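Local coordinates for anthrone oxidase-like protein (Streptomyces ambofaciens, PDB 5F9P) that probably acts as a C-C bond-cleaving oxygenase that opens ring B oxidatively during the biosynthesis of atypical angucyclines, at residues 5-19 / 86-100. Sequence-based numbering, arbitrary orientation.
Sequences AEDKHLTVLNLFTTD and FGEITTSIRLMQNEV
Thr-11 to Thr-17 pair antiparallel with Ser-92 to Asn-98. These two neighbouring strands belong to the eight-stranded antiparallel barrel formed within this single chain, as in the dimeric alpha-beta barrel family, where two subunits usually make the barrel. Their pairing closes the barrel; strand 56-63 flanks 10-17 and strand 155-167 flanks 92-105. Leu-13, Leu-15, Arg-94, Met-96 and Asn-98 share one face, where tyrosines of strand 217-228 and Phe-173 and Ile-175 of strand 172-180 also pack. Met-96 is a selenomethionine. Its chain bends at the selenium (chi3 -68°), which brings CE back across the pair to 3.6 Å from Leu-15 CB. Leu-15 and Arg-94 run side by side in the same direction, with Leu-15 CD2 over one face of the guanidinium. The amide of Asn-98 turns back to the partner strand, and its ND2 donates to Thr-11 O at 2.9 Å from above the carbonyl plane. That oxygen also accepts from Asn-98 N, so one residue grips it twice. On the other face, the Phe-16 ring meets Phe-86 of helix 76-88 obliquely, planes at 57° and centroids 5.1 Å apart. Ile-93 CG1 lies at the edge of the Phe-16 ring, 3.8 Å from CD1. Leu-95 CD2 packs against the Asn-14 amide. Thr-91 and Ser-92 form a classic beta bulge opposite Thr-17. There Thr-17 OG1 is hydrogen-bonded to both Ser-92 OG (2.5 Å) and Thr-91 OG1 (2.7 Å).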
ATOM      1  N   ALA A   5       0.680   9.420 -10.998  1.00 24.95           N
ATOM      2  CA  ALA A   5       0.460  10.676 -10.283  1.00 29.75           C
ATOM      3  C   ALA A   5      -0.731  11.481 -10.824  1.00 29.98           C
ATOM      4  O   ALA A   5      -1.292  12.316 -10.113  1.00 25.39           O
ATOM      5  CB  ALA A   5       1.725  11.522 -10.297  1.00 31.14           C
ATOM      6  N   GLU A   6      -1.118  11.228 -12.073  1.00 27.40           N
ATOM      7  CA  GLU A   6      -2.266  11.923 -12.661  1.00 33.32           C
ATOM      8  C   GLU A   6      -3.606  11.281 -12.301  1.00 34.80           C
ATOM      9  O   GLU A   6      -4.665  11.788 -12.677  1.00 33.93           O
ATOM     10  CB  GLU A   6      -2.127  12.030 -14.180  1.00 36.66           C
ATOM     11  CG  GLU A   6      -0.879  12.759 -14.634  1.00 35.88           C
ATOM     12  CD  GLU A   6       0.334  11.852 -14.681  1.00 43.93           C
ATOM     13  OE1 GLU A   6       0.159  10.616 -14.787  1.00 47.30           O
ATOM     14  OE2 GLU A   6       1.465  12.378 -14.614  1.00 48.20           O
ATOM     15  N   ASP A   7      -3.556  10.170 -11.573  1.00 31.64           N
ATOM     16  CA  ASP A   7      -4.775   9.519 -11.097  1.00 29.82           C
ATOM     17  C   ASP A   7      -5.698  10.536 -10.446  1.00 28.44           C
ATOM     18  O   ASP A   7      -5.273  11.282  -9.566  1.00 33.36           O
ATOM     19  CB  ASP A   7      -4.447   8.409 -10.080  1.00 26.59           C
ATOM     20  CG  ASP A   7      -3.903   7.141 -10.740  1.00 29.25           C
ATOM     21  OD1 ASP A   7      -3.909   7.076 -11.991  1.00 26.07           O
ATOM     22  OD2 ASP A   7      -3.487   6.206  -9.999  1.00 23.89           O
ATOM     23  N   LYS A   8      -6.958  10.564 -10.868  1.00 27.67           N
ATOM     24  CA  LYS A   8      -7.931  11.474 -10.278  1.00 27.49           C
ATOM     25  C   LYS A   8      -8.873  10.736  -9.332  1.00 27.76           C
ATOM     26  O   LYS A   8      -9.680  11.351  -8.637  1.00 24.89           O
ATOM     27  CB  LYS A   8      -8.728  12.201 -11.363  1.00 35.73           C
ATOM     28  CG  LYS A   8      -7.943  13.295 -12.084  1.00 38.26           C
ATOM     29  CD  LYS A   8      -8.866  14.316 -12.769  1.00 38.52           C
ATOM     30  CE  LYS A   8      -9.714  13.684 -13.869  1.00 41.89           C
ATOM     31  NZ  LYS A   8     -10.606  14.664 -14.572  1.00 35.25           N
ATOM     32  N   HIS A   9      -8.760   9.412  -9.307  1.00 20.87           N
ATOM     33  CA  HIS A   9      -9.579   8.592  -8.435  1.00 20.01           C
ATOM     34  C   HIS A   9      -8.949   8.465  -7.037  1.00 19.08           C
ATOM     35  O   HIS A   9      -7.858   8.977  -6.777  1.00 21.66           O
ATOM     36  CB  HIS A   9      -9.766   7.215  -9.064  1.00 21.29           C
ATOM     37  CG  HIS A   9      -8.476   6.540  -9.401  1.00 21.71           C
ATOM     38  ND1 HIS A   9      -7.917   6.593 -10.658  1.00 21.96           N
ATOM     39  CD2 HIS A   9      -7.616   5.828  -8.633  1.00 18.98           C
ATOM     40  CE1 HIS A   9      -6.777   5.923 -10.656  1.00 22.88           C
ATOM     41  NE2 HIS A   9      -6.573   5.445  -9.440  1.00 22.64           N
ATOM     42  N   LEU A  10      -9.653   7.775  -6.149  1.00 16.17           N
ATOM     43  CA  LEU A  10      -9.237   7.615  -4.767  1.00 14.50           C
ATOM     44  C   LEU A  10      -8.429   6.333  -4.606  1.00 17.55           C
ATOM     45  O   LEU A  10      -8.832   5.262  -5.088  1.00 15.21           O
ATOM     46  CB  LEU A  10     -10.479   7.583  -3.870  1.00 15.08           C
ATOM     47  CG  LEU A  10     -10.264   7.401  -2.375  1.00 17.08           C
ATOM     48  CD1 LEU A  10      -9.558   8.619  -1.796  1.00 17.33           C
ATOM     49  CD2 LEU A  10     -11.589   7.162  -1.681  1.00 18.66           C
ATOM     50  N   THR A  11      -7.279   6.436  -3.945  1.00 15.19           N
ATOM     51  CA  THR A  11      -6.465   5.259  -3.682  1.00 13.59           C
ATOM     52  C   THR A  11      -6.636   4.801  -2.239  1.00 14.58           C
ATOM     53  O   THR A  11      -6.286   5.515  -1.298  1.00 14.05           O
ATOM     54  CB  THR A  11      -4.974   5.505  -3.999  1.00 16.29           C
ATOM     55  OG1 THR A  11      -4.826   5.762  -5.399  1.00 13.22           O
ATOM     56  CG2 THR A  11      -4.160   4.276  -3.638  1.00 14.20           C
ATOM     57  N   VAL A  12      -7.167   3.597  -2.069  1.00 12.25           N
ATOM     58  CA  VAL A  12      -7.474   3.085  -0.747  1.00 12.75           C
ATOM     59  C   VAL A  12      -6.546   1.922  -0.394  1.00 16.53           C
ATOM     60  O   VAL A  12      -6.442   0.946  -1.147  1.00 11.78           O
ATOM     61  CB  VAL A  12      -8.957   2.636  -0.650  1.00 15.70           C
ATOM     62  CG1 VAL A  12      -9.230   1.928   0.669  1.00 16.04           C
ATOM     63  CG2 VAL A  12      -9.885   3.843  -0.807  1.00 17.45           C
ATOM     64  N   LEU A  13      -5.854   2.045   0.736  1.00 13.13           N
ATOM     65  CA  LEU A  13      -5.037   0.951   1.257  1.00 11.91           C
ATOM     66  C   LEU A  13      -5.598   0.424   2.564  1.00 11.40           C
ATOM     67  O   LEU A  13      -5.689   1.148   3.557  1.00 12.59           O
ATOM     68  CB  LEU A  13      -3.580   1.370   1.432  1.00 10.95           C
ATOM     69  CG  LEU A  13      -2.747   1.395   0.145  1.00 14.22           C
ATOM     70  CD1 LEU A  13      -3.350   2.325  -0.910  1.00 15.94           C
ATOM     71  CD2 LEU A  13      -1.328   1.800   0.455  1.00 12.79           C
ATOM     72  N   ASN A  14      -6.004  -0.841   2.543  1.00 11.35           N
ATOM     73  CA  ASN A  14      -6.490  -1.523   3.732  1.00 11.08           C
ATOM     74  C   ASN A  14      -5.357  -2.360   4.319  1.00 12.55           C
ATOM     75  O   ASN A  14      -4.898  -3.331   3.712  1.00 10.73           O
ATOM     76  CB  ASN A  14      -7.691  -2.406   3.406  1.00 10.72           C
ATOM     77  CG  ASN A  14      -8.885  -1.617   2.906  1.00 10.11           C
ATOM     78  OD1 ASN A  14      -8.940  -0.400   3.043  1.00 12.78           O
ATOM     79  ND2 ASN A  14      -9.867  -2.319   2.349  1.00 13.92           N
ATOM     80  N   LEU A  15      -4.901  -1.947   5.494  1.00 12.75           N
ATOM     81  CA  LEU A  15      -3.750  -2.542   6.149  1.00 11.04           C
ATOM     82  C   LEU A  15      -4.188  -3.362   7.356  1.00 13.57           C
ATOM     83  O   LEU A  15      -4.876  -2.857   8.244  1.00 12.81           O
ATOM     84  CB  LEU A  15      -2.796  -1.432   6.599  1.00 12.65           C
ATOM     85  CG  LEU A  15      -1.613  -1.870   7.469  1.00 15.49           C
ATOM     86  CD1 LEU A  15      -0.696  -2.799   6.679  1.00 10.60           C
ATOM     87  CD2 LEU A  15      -0.861  -0.648   7.979  1.00 14.07           C
ATOM     88  N   PHE A  16      -3.787  -4.629   7.378  1.00 12.62           N
ATOM     89  CA  PHE A  16      -4.147  -5.534   8.455  1.00 12.87           C
ATOM     90  C   PHE A  16      -2.885  -6.154   9.066  1.00 14.00           C
ATOM     91  O   PHE A  16      -1.989  -6.593   8.343  1.00 12.93           O
ATOM     92  CB  PHE A  16      -5.031  -6.653   7.913  1.00 11.09           C
ATOM     93  CG  PHE A  16      -6.247  -6.168   7.171  1.00 13.43           C
ATOM     94  CD1 PHE A  16      -7.397  -5.819   7.859  1.00 13.37           C
ATOM     95  CD2 PHE A  16      -6.244  -6.079   5.790  1.00 10.50           C
ATOM     96  CE1 PHE A  16      -8.516  -5.370   7.189  1.00 14.27           C
ATOM     97  CE2 PHE A  16      -7.365  -5.647   5.106  1.00 14.16           C
ATOM     98  CZ  PHE A  16      -8.506  -5.289   5.809  1.00 12.40           C
ATOM     99  N   THR A  17      -2.818  -6.179  10.392  1.00 13.71           N
ATOM    100  CA  THR A  17      -1.739  -6.865  11.098  1.00 13.71           C
ATOM    101  C   THR A  17      -2.340  -8.048  11.852  1.00 13.25           C
ATOM    102  O   THR A  17      -3.497  -8.008  12.270  1.00 15.23           O
ATOM    103  CB  THR A  17      -1.011  -5.929  12.102  1.00 17.21           C
ATOM    104  OG1 THR A  17      -1.937  -5.478  13.101  1.00 17.26           O
ATOM    105  CG2 THR A  17      -0.440  -4.723  11.385  1.00 15.02           C
ATOM    106  N   THR A  18      -1.568  -9.111  12.007  1.00 14.58           N
ATOM    107  CA  THR A  18      -2.025 -10.255  12.777  1.00 17.27           C
ATOM    108  C   THR A  18      -0.838 -10.950  13.450  1.00 20.68           C
ATOM    109  O   THR A  18       0.306 -10.566  13.230  1.00 14.31           O
ATOM    110  CB  THR A  18      -2.823 -11.236  11.899  1.00 18.16           C
ATOM    111  OG1 THR A  18      -3.500 -12.184  12.734  1.00 19.81           O
ATOM    112  CG2 THR A  18      -1.909 -11.952  10.917  1.00 13.53           C
ATOM    113  N   ASP A  19      -1.101 -11.973  14.263  1.00 23.02           N
ATOM    114  CA  ASP A  19      -0.029 -12.549  15.079  1.00 22.41           C
ATOM    115  C   ASP A  19       0.341 -14.016  14.813  1.00 24.83           C
ATOM    116  O   ASP A  19       1.228 -14.549  15.478  1.00 25.79           O
ATOM    117  CB  ASP A  19      -0.306 -12.330  16.575  1.00 21.93           C
ATOM    118  CG  ASP A  19      -1.605 -12.962  17.030  1.00 28.27           C
ATOM    119  OD1 ASP A  19      -2.293 -13.616  16.208  1.00 26.48           O
ATOM    120  OD2 ASP A  19      -1.935 -12.819  18.227  1.00 38.97           O
ATOM    121  N   PHE A  86     -12.965  -9.908  10.139  1.00 16.58           N
ATOM    122  CA  PHE A  86     -11.594  -9.418  10.108  1.00 15.33           C
ATOM    123  C   PHE A  86     -11.122  -9.071  11.518  1.00 19.18           C
ATOM    124  O   PHE A  86      -9.983  -9.349  11.885  1.00 18.46           O
ATOM    125  CB  PHE A  86     -11.486  -8.217   9.175  1.00 15.17           C
ATOM    126  CG  PHE A  86     -11.432  -8.590   7.713  1.00 17.95           C
ATOM    127  CD1 PHE A  86     -12.390  -9.423   7.161  1.00 20.18           C
ATOM    128  CD2 PHE A  86     -10.422  -8.112   6.897  1.00 20.97           C
ATOM    129  CE1 PHE A  86     -12.340  -9.773   5.811  1.00 22.16           C
ATOM    130  CE2 PHE A  86     -10.371  -8.444   5.544  1.00 20.84           C
ATOM    131  CZ  PHE A  86     -11.330  -9.278   5.002  1.00 17.08           C
ATOM    132  N   GLY A  87     -12.014  -8.473  12.306  1.00 18.16           N
ATOM    133  CA  GLY A  87     -11.700  -8.105  13.673  1.00 18.93           C
ATOM    134  C   GLY A  87     -11.146  -9.284  14.453  1.00 23.37           C
ATOM    135  O   GLY A  87     -10.213  -9.140  15.237  1.00 21.29           O
ATOM    136  N   GLU A  88     -11.720 -10.460  14.222  1.00 20.44           N
ATOM    137  CA  GLU A  88     -11.374 -11.658  14.982  1.00 21.90           C
ATOM    138  C   GLU A  88     -10.017 -12.264  14.611  1.00 21.24           C
ATOM    139  O   GLU A  88      -9.437 -13.020  15.388  1.00 22.12           O
ATOM    140  CB  GLU A  88     -12.483 -12.703  14.833  1.00 19.24           C
ATOM    141  CG  GLU A  88     -13.827 -12.178  15.289  1.00 20.76           C
ATOM    142  CD  GLU A  88     -14.974 -13.094  14.948  1.00 24.94           C
ATOM    143  OE1 GLU A  88     -14.739 -14.146  14.300  1.00 25.13           O
ATOM    144  OE2 GLU A  88     -16.116 -12.751  15.336  1.00 24.38           O
ATOM    145  N   ILE A  89      -9.496 -11.941  13.434  1.00 18.98           N
ATOM    146  CA  ILE A  89      -8.213 -12.518  13.030  1.00 18.74           C
ATOM    147  C   ILE A  89      -7.085 -11.499  12.850  1.00 18.30           C
ATOM    148  O   ILE A  89      -6.055 -11.805  12.248  1.00 17.52           O
ATOM    149  CB  ILE A  89      -8.357 -13.346  11.755  1.00 17.41           C
ATOM    150  CG1 ILE A  89      -9.016 -12.506  10.652  1.00 19.36           C
ATOM    151  CG2 ILE A  89      -9.177 -14.590  12.040  1.00 20.97           C
ATOM    152  CD1 ILE A  89      -9.166 -13.253   9.349  1.00 19.09           C
ATOM    153  N   THR A  90      -7.287 -10.295  13.371  1.00 16.50           N
ATOM    154  CA  THR A  90      -6.294  -9.229  13.261  1.00 16.92           C
ATOM    155  C   THR A  90      -5.965  -8.618  14.617  1.00 18.55           C
ATOM    156  O   THR A  90      -6.752  -8.692  15.562  1.00 20.86           O
ATOM    157  CB  THR A  90      -6.775  -8.088  12.329  1.00 15.32           C
ATOM    158  OG1 THR A  90      -8.010  -7.555  12.821  1.00 17.43           O
ATOM    159  CG2 THR A  90      -6.978  -8.594  10.907  1.00 15.70           C
ATOM    160  N   THR A  91      -4.788  -8.014  14.706  1.00 18.16           N
ATOM    161  CA  THR A  91      -4.418  -7.262  15.886  1.00 17.70           C
ATOM    162  C   THR A  91      -4.677  -5.785  15.635  1.00 17.21           C
ATOM    163  O   THR A  91      -4.807  -4.998  16.573  1.00 15.33           O
ATOM    164  CB  THR A  91      -2.943  -7.489  16.237  1.00 23.52           C
ATOM    165  OG1 THR A  91      -2.156  -7.338  15.048  1.00 17.69           O
ATOM    166  CG2 THR A  91      -2.742  -8.910  16.811  1.00 21.97           C
ATOM    167  N   SER A  92      -4.745  -5.410  14.363  1.00 13.51           N
ATOM    168  CA  SER A  92      -5.162  -4.059  13.991  1.00 15.79           C
ATOM    169  C   SER A  92      -5.698  -3.984  12.559  1.00 14.70           C
ATOM    170  O   SER A  92      -5.385  -4.825  11.703  1.00 13.82           O
ATOM    171  CB  SER A  92      -4.016  -3.054  14.156  1.00 18.01           C
ATOM    172  OG  SER A  92      -3.046  -3.207  13.127  1.00 18.28           O
ATOM    173  N   ILE A  93      -6.491  -2.948  12.314  1.00 14.05           N
ATOM    174  CA  ILE A  93      -7.082  -2.677  11.015  1.00 13.40           C
ATOM    175  C   ILE A  93      -6.969  -1.184  10.744  1.00 16.00           C
ATOM    176  O   ILE A  93      -7.394  -0.366  11.565  1.00 16.73           O
ATOM    177  CB  ILE A  93      -8.572  -3.033  11.021  1.00 13.62           C
ATOM    178  CG1 ILE A  93      -8.767  -4.543  11.163  1.00 15.00           C
ATOM    179  CG2 ILE A  93      -9.264  -2.479   9.774  1.00 14.81           C
ATOM    180  CD1 ILE A  93     -10.203  -4.928  11.524  1.00 17.30           C
ATOM    181  N   ARG A  94      -6.392  -0.828   9.604  1.00 11.82           N
ATOM    182  CA  ARG A  94      -6.337   0.565   9.179  1.00 14.02           C
ATOM    183  C   ARG A  94      -6.795   0.666   7.734  1.00 16.35           C
ATOM    184  O   ARG A  94      -6.193   0.061   6.840  1.00 14.84           O
ATOM    185  CB  ARG A  94      -4.923   1.137   9.318  1.00 12.14           C
ATOM    186  CG  ARG A  94      -4.564   1.579  10.735  1.00 20.89           C
ATOM    187  CD  ARG A  94      -3.457   0.736  11.307  1.00 25.25           C
ATOM    188  NE  ARG A  94      -2.280   1.537  11.633  1.00 33.54           N
ATOM    189  CZ  ARG A  94      -1.072   1.035  11.880  1.00 35.03           C
ATOM    190  NH1 ARG A  94      -0.861  -0.280  11.816  1.00 28.88           N
ATOM    191  NH2 ARG A  94      -0.066   1.854  12.168  1.00 33.08           N
ATOM    192  N   LEU A  95      -7.869   1.416   7.511  1.00 13.34           N
ATOM    193  CA  LEU A  95      -8.408   1.582   6.172  1.00 14.57           C
ATOM    194  C   LEU A  95      -8.137   3.013   5.770  1.00 15.04           C
ATOM    195  O   LEU A  95      -8.775   3.946   6.285  1.00 13.57           O
ATOM    196  CB  LEU A  95      -9.913   1.295   6.138  1.00 12.68           C
ATOM    197  CG  LEU A  95     -10.458   0.077   6.886  1.00 13.44           C
ATOM    198  CD1 LEU A  95     -11.981   0.090   6.803  1.00 15.99           C
ATOM    199  CD2 LEU A  95      -9.905  -1.243   6.351  1.00 11.34           C
HETATM  200  N   MSE A  96      -7.197   3.186   4.847  1.00 13.50           N
HETATM  201  CA  MSE A  96      -6.612   4.495   4.600  1.00 11.88           C
HETATM  202  C   MSE A  96      -6.937   5.044   3.218  1.00 14.16           C
HETATM  203  O   MSE A  96      -6.702   4.385   2.212  1.00 12.21           O
HETATM  204  CB  MSE A  96      -5.098   4.413   4.790  1.00 11.93           C
HETATM  205  CG  MSE A  96      -4.663   4.176   6.238  1.00 14.50           C
HETATM  206 SE   MSE A  96      -2.773   3.704   6.339  0.84 17.45          SE
HETATM  207  CE  MSE A  96      -2.892   1.944   5.462  1.00 11.76           C
ATOM    208  N   GLN A  97      -7.463   6.264   3.170  1.00 11.75           N
ATOM    209  CA  GLN A  97      -7.805   6.888   1.899  1.00 11.80           C
ATOM    210  C   GLN A  97      -6.722   7.884   1.513  1.00 13.14           C
ATOM    211  O   GLN A  97      -6.330   8.725   2.322  1.00 14.18           O
ATOM    212  CB  GLN A  97      -9.174   7.578   1.991  1.00 12.93           C
ATOM    213  CG  GLN A  97     -10.275   6.663   2.523  1.00 15.97           C
ATOM    214  CD  GLN A  97     -11.598   7.388   2.735  1.00 15.57           C
ATOM    215  OE1 GLN A  97     -11.944   8.291   1.984  1.00 16.18           O
ATOM    216  NE2 GLN A  97     -12.338   6.994   3.763  1.00 14.90           N
ATOM    217  N   ASN A  98      -6.249   7.794   0.273  1.00 11.94           N
ATOM    218  CA  ASN A  98      -5.086   8.547  -0.167  1.00 11.33           C
ATOM    219  C   ASN A  98      -5.243   9.115  -1.555  1.00 14.25           C
ATOM    220  O   ASN A  98      -6.093   8.679  -2.333  1.00 16.21           O
ATOM    221  CB  ASN A  98      -3.856   7.631  -0.220  1.00 15.07           C
ATOM    222  CG  ASN A  98      -3.769   6.714   0.965  1.00 15.60           C
ATOM    223  OD1 ASN A  98      -3.181   7.061   1.990  1.00 15.45           O
ATOM    224  ND2 ASN A  98      -4.376   5.538   0.846  1.00 14.26           N
ATOM    225  N   GLU A  99      -4.383  10.071  -1.875  1.00 15.39           N
ATOM    226  CA  GLU A  99      -4.178  10.466  -3.254  1.00 17.47           C
ATOM    227  C   GLU A  99      -2.718  10.202  -3.587  1.00 16.31           C
ATOM    228  O   GLU A  99      -1.862  10.179  -2.699  1.00 13.91           O
ATOM    229  CB  GLU A  99      -4.546  11.931  -3.477  1.00 15.40           C
ATOM    230  CG  GLU A  99      -3.644  12.919  -2.796  1.00 23.86           C
ATOM    231  CD  GLU A  99      -4.166  14.354  -2.918  1.00 35.63           C
ATOM    232  OE1 GLU A  99      -3.450  15.288  -2.502  1.00 37.24           O
ATOM    233  OE2 GLU A  99      -5.297  14.542  -3.427  1.00 39.44           O
ATOM    234  N   VAL A 100      -2.441   9.962  -4.860  1.00 16.52           N
ATOM    235  CA  VAL A 100      -1.086   9.670  -5.284  1.00 17.61           C
ATOM    236  C   VAL A 100      -0.337  10.988  -5.386  1.00 20.28           C
ATOM    237  O   VAL A 100      -0.788  11.899  -6.069  1.00 16.18           O
ATOM    238  CB  VAL A 100      -1.075   8.941  -6.644  1.00 18.22           C
ATOM    239  CG1 VAL A 100       0.368   8.769  -7.145  1.00 13.56           C
ATOM    240  CG2 VAL A 100      -1.776   7.591  -6.517  1.00 17.02           C
TER
HETATM  241  O   HOH W   1      -4.327  10.847  -7.049  1.00 26.50           O
HETATM  242  O   HOH W   2      -3.336  -2.205  10.674  1.00 17.47           O